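11R-lipoxygenase (Gersemia fruticosa, PDB 3VF1) is a calcium-dependent lipoxygenase, a non-heme iron dioxygenase that probably adds molecular oxygen to polyunsaturated fatty acids. Local coordinates at residues M20-T25 against G77-E82; K43-D48 against I83-L88; V132-K137 against L411-P416. All blocks are in the same frame, centred on the assembly; numbering follows the deposited sequence.

Contact 1: M20-T25 against G77-E82; sequences MKYKIT and GVDVGE
The ring of Y22 reaches across to V78, whose carbonyl O lies at the ring edge, close to the ring plane. M20 O sits over one face, 4.3 Å above the ring plane and displaced toward the rim. V80 CG2 approaches obliquely, 3.5 Å from Y22 OH. With CG anti to its own carbonyl carbon (chi1 -67°), the Y22 ring is directed to the loop. Its OH donates to V78 O over 3.1 Å, with the donor tilted 28° from the carbonyl plane.

Beside the ring, M20 and G77 form one antiparallel hydrogen-bonded pair. M20 N donates to G77 O at 3.3 Å, and G77 N returns the bond to M20 O at 3.0 Å. The M20 side chain starts with CG anti to the backbone N (chi1 -168°) and then bends. Its CB and CG pass the CA of D79, and its SD comes to 3.1 Å from D79 OD2. The other carboxylate oxygen of D79, OD1, accepts a weak bond from G81 N inside the loop.

Outside the two segments, Y22 also packs on L44 and T52, and M20 on I109. In the PLAT beta-sandwich this loop leads from edge strand 70-77 of one sheet to strand 83-90 of the other. A backbone pair, a hydroxyl-to-carbonyl bond and a sulfur-carboxylate approach join it to strand 20-28. The loop backbone at V78 is probably held by the tyrosine once the sheet pairing stops.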
loop_
_atom_site.group_PDB
_atom_site.type_symbol
_atom_site.label_atom_id
_atom_site.label_comp_id
_atom_site.label_asym_id
_atom_site.label_seq_id
_atom_site.Cartn_x
_atom_site.Cartn_y
_atom_site.Cartn_z
ATOM N N MET A 20 -46.995 12.406 10.599
ATOM C CA MET A 20 -46.055 11.308 10.393
ATOM C C MET A 20 -45.021 11.241 11.508
ATOM O O MET A 20 -44.267 12.187 11.722
ATOM C CB MET A 20 -45.342 11.471 9.050
ATOM C CG MET A 20 -44.557 10.248 8.620
ATOM S SD MET A 20 -45.599 8.787 8.474
ATOM C CE MET A 20 -44.876 7.743 9.728
ATOM N N LYS A 21 -44.990 10.115 12.216
ATOM C CA LYS A 21 -44.011 9.896 13.277
ATOM C C LYS A 21 -42.703 9.323 12.731
ATOM O O LYS A 21 -42.711 8.420 11.893
ATOM C CB LYS A 21 -44.590 8.965 14.349
ATOM C CG LYS A 21 -44.927 7.561 13.862
ATOM C CD LYS A 21 -43.803 6.574 14.145
ATOM C CE LYS A 21 -44.178 5.169 13.702
ATOM N NZ LYS A 21 -43.096 4.182 13.965
ATOM N N TYR A 22 -41.584 9.859 13.210
ATOM C CA TYR A 22 -40.259 9.402 12.801
ATOM C C TYR A 22 -39.396 9.085 14.015
ATOM O O TYR A 22 -39.174 9.947 14.865
ATOM C CB TYR A 22 -39.556 10.477 11.970
ATOM C CG TYR A 22 -40.181 10.747 10.620
ATOM C CD1 TYR A 22 -40.666 9.710 9.833
ATOM C CD2 TYR A 22 -40.281 12.041 10.131
ATOM C CE1 TYR A 22 -41.232 9.958 8.601
ATOM C CE2 TYR A 22 -40.849 12.297 8.902
ATOM C CZ TYR A 22 -41.323 11.253 8.141
ATOM O OH TYR A 22 -41.885 11.508 6.913
ATOM N N LYS A 23 -38.909 7.851 14.093
ATOM C CA LYS A 23 -37.978 7.465 15.147
ATOM C C LYS A 23 -36.552 7.444 14.606
ATOM O O LYS A 23 -36.103 6.445 14.045
ATOM C CB LYS A 23 -38.345 6.098 15.721
ATOM C CG LYS A 23 -37.437 5.650 16.855
ATOM C CD LYS A 23 -37.940 4.371 17.497
ATOM C CE LYS A 23 -37.075 3.967 18.678
ATOM N NZ LYS A 23 -37.623 2.778 19.390
ATOM N N ILE A 24 -35.847 8.557 14.784
ATOM C CA ILE A 24 -34.501 8.714 14.246
ATOM C C ILE A 24 -33.448 8.301 15.269
ATOM O O ILE A 24 -33.359 8.879 16.349
ATOM C CB ILE A 24 -34.246 10.171 13.827
ATOM C CG1 ILE A 24 -35.332 10.635 12.851
ATOM C CG2 ILE A 24 -32.863 10.312 13.204
ATOM C CD1 ILE A 24 -35.278 12.112 12.527
ATOM N N THR A 25 -32.649 7.300 14.914
ATOM C CA THR A 25 -31.576 6.822 15.780
ATOM C C THR A 25 -30.220 7.113 15.150
ATOM O O THR A 25 -29.952 6.709 14.018
ATOM C CB THR A 25 -31.687 5.309 16.032
ATOM O OG1 THR A 25 -32.990 4.998 16.540
ATOM C CG2 THR A 25 -30.630 4.856 17.029
ATOM N N GLY A 77 -43.595 15.069 11.533
ATOM C CA GLY A 77 -43.553 16.034 10.448
ATOM C C GLY A 77 -44.269 15.559 9.198
ATOM O O GLY A 77 -44.955 14.538 9.212
ATOM N N VAL A 78 -44.106 16.309 8.113
ATOM C CA VAL A 78 -44.733 15.974 6.838
ATOM C C VAL A 78 -44.304 14.590 6.365
ATOM O O VAL A 78 -43.114 14.288 6.309
ATOM C CB VAL A 78 -44.367 17.009 5.752
ATOM C CG1 VAL A 78 -44.795 16.521 4.373
ATOM C CG2 VAL A 78 -44.999 18.358 6.067
ATOM N N ASP A 79 -45.278 13.751 6.027
ATOM C CA ASP A 79 -44.986 12.410 5.535
ATOM C C ASP A 79 -44.299 12.473 4.177
ATOM O O ASP A 79 -44.638 13.307 3.337
ATOM C CB ASP A 79 -46.268 11.584 5.433
ATOM C CG ASP A 79 -46.004 10.135 5.063
ATOM O OD1 ASP A 79 -45.088 9.880 4.256
ATOM O OD2 ASP A 79 -46.712 9.250 5.585
ATOM N N VAL A 80 -43.333 11.583 3.969
ATOM C CA VAL A 80 -42.560 11.561 2.731
ATOM C C VAL A 80 -42.650 10.218 2.004
ATOM O O VAL A 80 -42.282 10.115 0.833
ATOM C CB VAL A 80 -41.077 11.875 3.005
ATOM C CG1 VAL A 80 -40.944 13.208 3.734
ATOM C CG2 VAL A 80 -40.432 10.755 3.807
ATOM N N GLY A 81 -43.138 9.196 2.698
ATOM C CA GLY A 81 -43.248 7.865 2.127
ATOM C C GLY A 81 -42.001 7.050 2.403
ATOM O O GLY A 81 -41.687 6.771 3.560
ATOM N N GLU A 82 -41.294 6.659 1.347
ATOM C CA GLU A 82 -40.013 5.974 1.499
ATOM C C GLU A 82 -38.876 6.985 1.482
ATOM O O GLU A 82 -38.757 7.778 0.549
ATOM C CB GLU A 82 -39.803 4.947 0.386
ATOM C CG GLU A 82 -40.696 3.723 0.492
ATOM C CD GLU A 82 -40.095 2.506 -0.185
ATOM O OE1 GLU A 82 -39.538 2.654 -1.294
ATOM O OE2 GLU A 82 -40.174 1.402 0.396
#

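Contact 2: K43-D48 against I83-L88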
loop_
_atom_site.group_PDB
_atom_site.type_symbol
_atom_site.label_atom_id
_atom_site.label_comp_id
_atom_site.label_asym_id
_atom_site.label_seq_id
_atom_site.Cartn_x
_atom_site.Cartn_y
_atom_site.Cartn_z
ATOM N N LYS A 43 -33.036 16.836 7.734
ATOM C CA LYS A 43 -34.176 16.937 6.828
ATOM C C LYS A 43 -34.314 15.668 5.996
ATOM O O LYS A 43 -33.435 15.338 5.200
ATOM C CB LYS A 43 -34.028 18.144 5.898
ATOM C CG LYS A 43 -35.140 18.253 4.860
ATOM C CD LYS A 43 -35.051 19.542 4.053
ATOM C CE LYS A 43 -33.820 19.572 3.166
ATOM N NZ LYS A 43 -33.831 20.743 2.246
ATOM N N LEU A 44 -35.423 14.961 6.180
ATOM C CA LEU A 44 -35.676 13.736 5.434
ATOM C C LEU A 44 -36.207 14.069 4.045
ATOM O O LEU A 44 -36.790 15.132 3.833
ATOM C CB LEU A 44 -36.686 12.861 6.176
ATOM C CG LEU A 44 -36.463 12.729 7.685
ATOM C CD1 LEU A 44 -37.341 11.628 8.263
ATOM C CD2 LEU A 44 -34.999 12.473 7.997
ATOM N N THR A 45 -35.997 13.159 3.100
ATOM C CA THR A 45 -36.500 13.333 1.741
ATOM C C THR A 45 -37.013 12.008 1.195
ATOM O O THR A 45 -36.299 11.006 1.193
ATOM C CB THR A 45 -35.415 13.877 0.796
ATOM O OG1 THR A 45 -34.980 15.164 1.252
ATOM C CG2 THR A 45 -35.953 14.002 -0.621
ATOM N N GLY A 46 -38.257 12.010 0.731
ATOM C CA GLY A 46 -38.882 10.803 0.225
ATOM C C GLY A 46 -38.428 10.464 -1.182
ATOM O O GLY A 46 -37.865 11.306 -1.883
ATOM N N LYS A 47 -38.682 9.228 -1.595
ATOM C CA LYS A 47 -38.282 8.760 -2.917
ATOM C C LYS A 47 -38.896 9.616 -4.021
ATOM O O LYS A 47 -38.314 9.765 -5.097
ATOM C CB LYS A 47 -38.691 7.297 -3.105
ATOM C CG LYS A 47 -38.324 6.718 -4.465
ATOM C CD LYS A 47 -38.550 5.213 -4.512
ATOM C CE LYS A 47 -40.004 4.853 -4.247
ATOM N NZ LYS A 47 -40.240 3.382 -4.318
ATOM N N ASP A 48 -40.068 10.182 -3.750
ATOM C CA ASP A 48 -40.792 10.953 -4.756
ATOM C C ASP A 48 -40.666 12.462 -4.550
ATOM O O ASP A 48 -41.457 13.233 -5.093
ATOM C CB ASP A 48 -42.267 10.544 -4.769
ATOM C CG ASP A 48 -42.466 9.102 -5.203
ATOM O OD1 ASP A 48 -42.533 8.851 -6.425
ATOM O OD2 ASP A 48 -42.555 8.218 -4.323
ATOM N N ILE A 83 -38.038 6.951 2.514
ATOM C CA ILE A 83 -36.941 7.901 2.631
ATOM C C ILE A 83 -35.780 7.458 1.749
ATOM O O ILE A 83 -35.214 6.381 1.942
ATOM C CB ILE A 83 -36.446 8.031 4.083
ATOM C CG1 ILE A 83 -37.629 8.148 5.049
ATOM C CG2 ILE A 83 -35.533 9.243 4.215
ATOM C CD1 ILE A 83 -37.232 8.132 6.506
ATOM N N ALA A 84 -35.431 8.295 0.778
ATOM C CA ALA A 84 -34.358 7.978 -0.156
ATOM C C ALA A 84 -33.025 8.526 0.339
ATOM O O ALA A 84 -31.972 7.949 0.072
ATOM C CB ALA A 84 -34.681 8.538 -1.529
ATOM N N MET A 85 -33.076 9.640 1.062
ATOM C CA MET A 85 -31.868 10.276 1.566
ATOM C C MET A 85 -32.187 11.227 2.714
ATOM O O MET A 85 -33.342 11.578 2.942
ATOM C CB MET A 85 -31.172 11.044 0.443
ATOM C CG MET A 85 -31.950 12.247 -0.058
ATOM S SD MET A 85 -31.205 13.006 -1.512
ATOM C CE MET A 85 -31.476 11.725 -2.732
ATOM N N ILE A 86 -31.146 11.636 3.434
ATOM C CA ILE A 86 -31.286 12.592 4.523
ATOM C C ILE A 86 -30.255 13.694 4.351
ATOM O O ILE A 86 -29.229 13.496 3.703
ATOM C CB ILE A 86 -31.070 11.924 5.895
ATOM C CG1 ILE A 86 -29.600 11.529 6.071
ATOM C CG2 ILE A 86 -31.979 10.711 6.043
ATOM C CD1 ILE A 86 -29.292 10.859 7.396
ATOM N N THR A 87 -30.530 14.856 4.930
ATOM C CA THR A 87 -29.592 15.969 4.883
ATOM C C THR A 87 -29.259 16.424 6.298
ATOM O O THR A 87 -30.148 16.587 7.132
ATOM C CB THR A 87 -30.159 17.154 4.084
ATOM O OG1 THR A 87 -30.602 16.700 2.798
ATOM C CG2 THR A 87 -29.101 18.232 3.902
ATOM N N LEU A 88 -27.973 16.625 6.560
ATOM C CA LEU A 88 -27.509 16.994 7.890
ATOM C C LEU A 88 -26.798 18.340 7.849
ATOM O O LEU A 88 -26.007 18.606 6.945
ATOM C CB LEU A 88 -26.572 15.916 8.435
ATOM C CG LEU A 88 -27.235 14.560 8.690
ATOM C CD1 LEU A 88 -26.189 13.467 8.842
ATOM C CD2 LEU A 88 -28.123 14.626 9.924
#
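K43 and T87 form an antiparallel hydrogen-bonded pair. K43 N donates to T87 O at 3.0 Å, and T87 N to K43 O at the same length. Further along, T45 N donates to M85 O at 3.1 Å. T45 O in turn accepts from A84 N at 2.9 Å. A84 and M85 thus both face T45, which makes a classic beta bulge and moves the register by one residue before G46 meets I83.

Two CA-H...O contacts supplement these bonds. I86 CA approaches K43 O, and I83 CA approaches T45 O.

Apolar contacts lie on the face that carries L44 and I86. L44 divides its two methyls between partners: CD1 meets I83 CD1 at 3.9 Å, and CD2 meets I86 CG2 at 4.0 Å. I86 CG1 takes the position between the backbone N and the carbonyl carbon (chi1 70°), which leaves CG2 to meet L44. On the face of T45 and M85, T45 CB packs on M85 CG at 3.9 Å. From the bulge itself, A84 CB comes within 3.9 Å of K47 CA.

Strand 83-90 also pairs with strand 130-134 through A84, I86 and L88. The L44 and I86 face turns to the second sheet of the sandwich, where I106 and V104 of strand 100-109 and F121 of strand 116-124 meet it. The opposite face lies under helix 148-164, with T45 and M85 on T149 and M85 also on I150 and Q153.

Contact 3: V132-K137 against L411-P416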
loop_
_atom_site.group_PDB
_atom_site.type_symbol
_atom_site.label_atom_id
_atom_site.label_comp_id
_atom_site.label_asym_id
_atom_site.label_seq_id
_atom_site.Cartn_x
_atom_site.Cartn_y
_atom_site.Cartn_z
ATOM N N VAL A 132 -25.167 15.299 2.874
ATOM C CA VAL A 132 -26.313 14.542 2.377
ATOM C C VAL A 132 -25.956 13.062 2.259
ATOM O O VAL A 132 -24.955 12.700 1.643
ATOM C CB VAL A 132 -26.802 15.069 1.011
ATOM C CG1 VAL A 132 -25.680 15.039 -0.025
ATOM C CG2 VAL A 132 -28.001 14.262 0.528
ATOM N N VAL A 133 -26.783 12.212 2.857
ATOM C CA VAL A 133 -26.514 10.779 2.905
ATOM C C VAL A 133 -27.647 9.981 2.268
ATOM O O VAL A 133 -28.800 10.095 2.678
ATOM C CB VAL A 133 -26.334 10.305 4.360
ATOM C CG1 VAL A 133 -25.927 8.839 4.397
ATOM C CG2 VAL A 133 -25.306 11.167 5.077
ATOM N N TYR A 134 -27.313 9.172 1.268
ATOM C CA TYR A 134 -28.299 8.318 0.615
ATOM C C TYR A 134 -28.648 7.136 1.504
ATOM O O TYR A 134 -27.971 6.871 2.496
ATOM C CB TYR A 134 -27.763 7.779 -0.710
ATOM C CG TYR A 134 -27.308 8.836 -1.688
ATOM C CD1 TYR A 134 -28.192 9.393 -2.601
ATOM C CD2 TYR A 134 -25.990 9.261 -1.712
ATOM C CE1 TYR A 134 -27.775 10.351 -3.502
ATOM C CE2 TYR A 134 -25.567 10.216 -2.605
ATOM C CZ TYR A 134 -26.461 10.758 -3.496
ATOM O OH TYR A 134 -26.020 11.709 -4.383
ATOM N N GLU A 135 -29.704 6.421 1.134
ATOM C CA GLU A 135 -30.060 5.179 1.807
ATOM C C GLU A 135 -29.145 4.069 1.289
ATOM O O GLU A 135 -28.658 4.138 0.162
ATOM C CB GLU A 135 -31.532 4.846 1.556
ATOM C CG GLU A 135 -32.138 3.862 2.546
ATOM C CD GLU A 135 -31.872 2.413 2.182
ATOM O OE1 GLU A 135 -31.563 2.139 1.003
ATOM O OE2 GLU A 135 -31.976 1.545 3.076
ATOM N N GLY A 136 -28.913 3.055 2.119
ATOM C CA GLY A 136 -27.947 2.007 1.823
ATOM C C GLY A 136 -27.904 1.539 0.379
ATOM O O GLY A 136 -26.830 1.457 -0.218
ATOM N N LYS A 137 -29.071 1.226 -0.176
ATOM C CA LYS A 137 -29.182 0.707 -1.539
ATOM C C LYS A 137 -28.239 1.421 -2.511
ATOM O O LYS A 137 -28.223 2.650 -2.586
ATOM C CB LYS A 137 -30.628 0.849 -2.024
ATOM C CG LYS A 137 -30.980 0.013 -3.243
ATOM C CD LYS A 137 -32.381 0.350 -3.739
ATOM C CE LYS A 137 -32.806 -0.537 -4.903
ATOM N NZ LYS A 137 -33.146 -1.924 -4.470
ATOM N N LEU A 411 -17.410 9.906 -8.763
ATOM C CA LEU A 411 -18.390 8.953 -8.251
ATOM C C LEU A 411 -19.156 9.505 -7.053
ATOM O O LEU A 411 -18.556 10.048 -6.125
ATOM C CB LEU A 411 -17.707 7.645 -7.850
ATOM C CG LEU A 411 -16.949 6.902 -8.949
ATOM C CD1 LEU A 411 -16.330 5.633 -8.385
ATOM C CD2 LEU A 411 -17.863 6.580 -10.120
ATOM N N PRO A 412 -20.490 9.371 -7.074
ATOM C CA PRO A 412 -21.312 9.698 -5.906
ATOM C C PRO A 412 -21.339 8.528 -4.930
ATOM O O PRO A 412 -21.163 7.382 -5.348
ATOM C CB PRO A 412 -22.695 9.923 -6.513
ATOM C CG PRO A 412 -22.723 9.025 -7.701
ATOM C CD PRO A 412 -21.315 8.992 -8.236
ATOM N N SER A 413 -21.560 8.812 -3.651
ATOM C CA SER A 413 -21.495 7.785 -2.615
ATOM C C SER A 413 -22.602 6.733 -2.731
ATOM O O SER A 413 -22.628 5.772 -1.961
ATOM C CB SER A 413 -21.534 8.432 -1.227
ATOM O OG SER A 413 -22.665 9.272 -1.086
ATOM N N VAL A 414 -23.516 6.915 -3.681
ATOM C CA VAL A 414 -24.591 5.950 -3.902
ATOM C C VAL A 414 -24.183 4.904 -4.943
ATOM O O VAL A 414 -24.865 3.898 -5.130
ATOM C CB VAL A 414 -25.895 6.654 -4.352
ATOM C CG1 VAL A 414 -25.765 7.178 -5.777
ATOM C CG2 VAL A 414 -27.085 5.710 -4.230
ATOM N N HIS A 415 -23.060 5.146 -5.610
ATOM C CA HIS A 415 -22.557 4.241 -6.638
ATOM C C HIS A 415 -21.912 3.007 -5.997
ATOM O O HIS A 415 -21.155 3.130 -5.033
ATOM C CB HIS A 415 -21.535 4.976 -7.504
ATOM C CG HIS A 415 -21.259 4.312 -8.817
ATOM N ND1 HIS A 415 -20.801 3.016 -8.916
ATOM C CD2 HIS A 415 -21.363 4.771 -10.086
ATOM C CE1 HIS A 415 -20.643 2.702 -10.189
ATOM N NE2 HIS A 415 -20.975 3.749 -10.921
ATOM N N PRO A 416 -22.211 1.810 -6.529
ATOM C CA PRO A 416 -21.698 0.558 -5.952
ATOM C C PRO A 416 -20.171 0.453 -5.943
ATOM O O PRO A 416 -19.607 -0.105 -5.006
ATOM C CB PRO A 416 -22.304 -0.523 -6.857
ATOM C CG PRO A 416 -22.684 0.183 -8.113
ATOM C CD PRO A 416 -23.085 1.556 -7.686
HETATM O O HOH W 1 -24.160 8.129 1.134
#
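Y134, at the end of strand 130-134, faces V414 in a type I beta turn running from P412 to H415, and their CA atoms are 6.3 Å apart. H415 N bonds P412 O to close the turn.

V414 CB stands over the centre of the Y134 ring, 3.7 Å from the centroid and 13° off the ring normal. This is a CH-pi contact, and the two side chains cross at about a right angle. Being anti to the backbone N carries V414 CG2 to K137 O, at 3.7 Å. S413 OG comes to the ring edge, in its plane, 3.4 Å from Y134 CD2. A water in that same plane donates to S413 OG at 2.9 Å and takes a weak bond from Y134 N.

Both hydroxyls bond to E157 of helix 148-164. Y134 OH bonds its OE1, and S413 OG bonds its OE2. One carboxylate thus links the strand and the turn. An alanine at Y134 would probably leave E157 OE1 without this hydroxyl partner and open a gap beside V414 and S413.

On the turn side, H415 is the N-cap of helix 416-425: its ND1 accepts from V417 N, while its NE2 bonds D524.

The contact is part of the interface between the PLAT beta-sandwich and the helical catalytic domain, the two-domain plan of plant and animal lipoxygenases. The turn between helices 369-410 and 416-425 meets the edge strand of the sandwich here.

Contacts 1 and 2 lie within the PLAT domain, their centres 10 Å apart. Their segments alternate along the chain. Contact 1 lies at the edge of the sheet holding strands 70-77 and 20-28, and contact 2 is in the facing sheet. They touch through Y22 on L44 and through a salt bridge between E82 and K47. Contact 3 comes later in the chain, with its centre 12 Å from that of contact 2 and 20 Å from that of contact 1. Strands 83-90 and 130-134 are sheet neighbours, so contact 2 continues directly into contact 3. The series leads from the sandwich to the catalytic domain, which carries the iron.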